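Local coordinates for protein CysE, serine acetyltransferase (Brucella abortus, PDB 4HZD) that probably transfers the acetyl group of acetyl-coenzyme A to L-serine, giving O-acetylserine for cysteine biosynthesis, at residues V190-T195 with P204-G209. Residues are numbered along the deposited sequence; the frame is centred on the assembly and turned at random.
With COA (coenzyme A), chain C.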
# COMPACT_ATOMS: atom_id res chain seq x y z
N VAL A 190 -16.43 19.90 -19.71
CA VAL A 190 -16.64 19.92 -21.17
C VAL A 190 -16.97 18.53 -21.71
O VAL A 190 -16.32 17.54 -21.33
CB VAL A 190 -15.48 20.56 -21.92
CG1 VAL A 190 -15.59 20.27 -23.43
CG2 VAL A 190 -15.50 22.08 -21.68
N THR A 191 -18.02 18.46 -22.53
CA THR A 191 -18.38 17.22 -23.25
C THR A 191 -18.17 17.44 -24.75
O THR A 191 -18.75 18.38 -25.38
CB THR A 191 -19.83 16.78 -23.01
OG1 THR A 191 -20.09 16.59 -21.62
CG2 THR A 191 -20.14 15.44 -23.71
N LEU A 192 -17.33 16.59 -25.33
CA LEU A 192 -17.32 16.40 -26.76
C LEU A 192 -18.03 15.09 -27.02
O LEU A 192 -17.42 14.01 -27.00
CB LEU A 192 -15.89 16.40 -27.30
CG LEU A 192 -15.10 17.61 -26.83
CD1 LEU A 192 -13.72 17.50 -27.46
CD2 LEU A 192 -15.78 18.91 -27.26
N GLY A 193 -19.35 15.19 -27.15
CA GLY A 193 -20.18 13.99 -27.09
C GLY A 193 -21.13 13.81 -28.26
O GLY A 193 -20.97 14.45 -29.32
N GLY A 194 -22.10 12.90 -28.07
CA GLY A 194 -23.08 12.53 -29.10
C GLY A 194 -24.48 13.07 -28.83
O GLY A 194 -24.82 13.41 -27.71
N THR A 195 -25.29 13.16 -29.88
CA THR A 195 -26.68 13.58 -29.76
C THR A 195 -27.51 12.42 -29.19
O THR A 195 -28.61 12.63 -28.69
CB THR A 195 -27.28 13.93 -31.13
OG1 THR A 195 -26.99 12.87 -32.05
CG2 THR A 195 -26.70 15.23 -31.67
N PRO A 204 -17.68 15.47 -31.98
CA PRO A 204 -17.17 16.68 -32.59
C PRO A 204 -15.76 16.68 -33.16
O PRO A 204 -14.85 15.91 -32.75
CB PRO A 204 -17.25 17.72 -31.45
CG PRO A 204 -18.34 17.22 -30.59
CD PRO A 204 -18.11 15.73 -30.58
N LYS A 205 -15.61 17.56 -34.13
CA LYS A 205 -14.35 17.83 -34.77
C LYS A 205 -13.94 19.24 -34.38
O LYS A 205 -14.55 20.23 -34.79
CB LYS A 205 -14.49 17.67 -36.29
CG LYS A 205 -15.18 16.37 -36.73
CD LYS A 205 -14.34 15.13 -36.43
CE LYS A 205 -15.06 13.79 -36.72
NZ LYS A 205 -16.27 13.51 -35.89
N ILE A 206 -12.92 19.33 -33.53
CA ILE A 206 -12.44 20.62 -33.03
C ILE A 206 -11.18 21.05 -33.80
O ILE A 206 -10.14 20.39 -33.72
CB ILE A 206 -12.16 20.55 -31.50
CG1 ILE A 206 -13.36 19.88 -30.78
CG2 ILE A 206 -11.80 21.90 -30.91
CD1 ILE A 206 -14.68 20.65 -30.89
N ARG A 207 -11.29 22.18 -34.53
CA ARG A 207 -10.18 22.72 -35.34
C ARG A 207 -9.18 23.48 -34.46
O ARG A 207 -9.42 23.72 -33.29
CB ARG A 207 -10.72 23.65 -36.43
CG ARG A 207 -11.70 22.97 -37.39
CD ARG A 207 -10.96 22.17 -38.44
NE ARG A 207 -11.87 21.31 -39.23
CZ ARG A 207 -12.13 20.02 -38.97
NH1 ARG A 207 -11.58 19.40 -37.93
NH2 ARG A 207 -12.96 19.33 -39.75
N GLN A 208 -8.05 23.85 -35.07
CA GLN A 208 -6.89 24.42 -34.43
C GLN A 208 -7.21 25.76 -33.75
O GLN A 208 -8.02 26.52 -34.24
CB GLN A 208 -5.84 24.62 -35.53
CG GLN A 208 -4.41 24.38 -35.11
CD GLN A 208 -3.43 24.36 -36.28
OE1 GLN A 208 -2.66 25.31 -36.47
NE2 GLN A 208 -3.44 23.26 -37.06
N GLY A 209 -6.59 26.04 -32.60
CA GLY A 209 -6.72 27.35 -31.97
C GLY A 209 -7.99 27.62 -31.19
O GLY A 209 -8.15 28.71 -30.64
N1A COA C . -30.43 22.55 -25.29
C2A COA C . -31.23 23.50 -25.81
N3A COA C . -32.03 23.30 -26.88
C4A COA C . -32.06 22.09 -27.51
C5A COA C . -31.21 21.00 -27.01
C6A COA C . -30.36 21.30 -25.83
N6A COA C . -29.54 20.37 -25.28
N7A COA C . -31.44 19.94 -27.82
C8A COA C . -32.37 20.31 -28.75
N9A COA C . -32.73 21.60 -28.56
C1B COA C . -33.70 22.41 -29.34
C2B COA C . -33.17 22.74 -30.73
O2B COA C . -32.32 23.89 -30.70
C3B COA C . -34.45 22.99 -31.50
O3B COA C . -34.86 24.36 -31.37
P3B COA C . -35.40 25.24 -32.62
O7A COA C . -36.46 24.34 -33.23
O8A COA C . -34.19 25.48 -33.50
O9A COA C . -35.93 26.52 -32.00
C4B COA C . -35.47 22.05 -30.84
O4B COA C . -34.95 21.74 -29.54
C5B COA C . -35.67 20.75 -31.61
O5B COA C . -34.43 20.03 -31.67
P1A COA C . -34.34 18.47 -32.07
O1A COA C . -32.87 18.12 -32.16
O2A COA C . -35.26 18.23 -33.26
O3A COA C . -35.00 17.75 -30.77
P2A COA C . -34.65 16.24 -30.27
O4A COA C . -34.36 15.41 -31.49
O5A COA C . -35.72 15.79 -29.30
O6A COA C . -33.27 16.45 -29.44
CBP COA C . -32.01 15.62 -27.47
CCP COA C . -32.52 15.35 -28.89
CDP COA C . -32.57 16.94 -26.96
CEP COA C . -32.54 14.48 -26.59
CAP COA C . -30.46 15.64 -27.50
OAP COA C . -29.95 16.62 -28.44
C9P COA C . -29.79 15.88 -26.16
O9P COA C . -29.31 16.98 -25.87
N8P COA C . -29.74 14.82 -25.35
C7P COA C . -28.63 14.51 -24.48
C6P COA C . -27.56 13.67 -25.16
C5P COA C . -26.28 13.73 -24.34
O5P COA C . -26.28 14.24 -23.23
N4P COA C . -25.20 13.18 -24.93
C3P COA C . -23.83 13.26 -24.45
C2P COA C . -22.96 12.18 -25.09
S1P COA C . -21.43 12.00 -24.14
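Leu192 packs against Pro204 and Ile206 in an apolar contact with no hydrogen bond between 190-195 and 204-209. The pyrrolidine ring of Pro204 comes up against the backbone at its CD corner, 3.6 Å from Leu192 C and 3.4 Å from Gly193 O, while Leu192 CB lies 4.0 Å from the same CD. Because Leu192 CG stands anti to its own carbonyl carbon (chi1 -51°), the isobutyl group runs on past the proline to Ile206, where CD1 approaches Ile206 CG1 at 4.1 Å and CD2 faces the isoleucine CD1. Strands 191-193 and 205-206 belong to two different parallel sheets of the left-handed beta-helix, and these side chains fill the interior between those walls. Ile212, from the third wall of the same coil, Ile218 of the following coil and Val180 of the preceding one also pack on Leu192. On the outward side of strand 191-193, the pantetheine arm of coenzyme A runs along 191-195: its N4P makes a weak 2.8 Å hydrogen bond to Gly194 O, and S1P sits 3.8 Å from Gly193 CA, an approach open to it because the glycine carries no side chain. Thr191 CG2 also borders S1P, at 3.7 Å, and Thr191 OG1 is hydrogen-bonded to His188 NE2 of a neighbouring subunit.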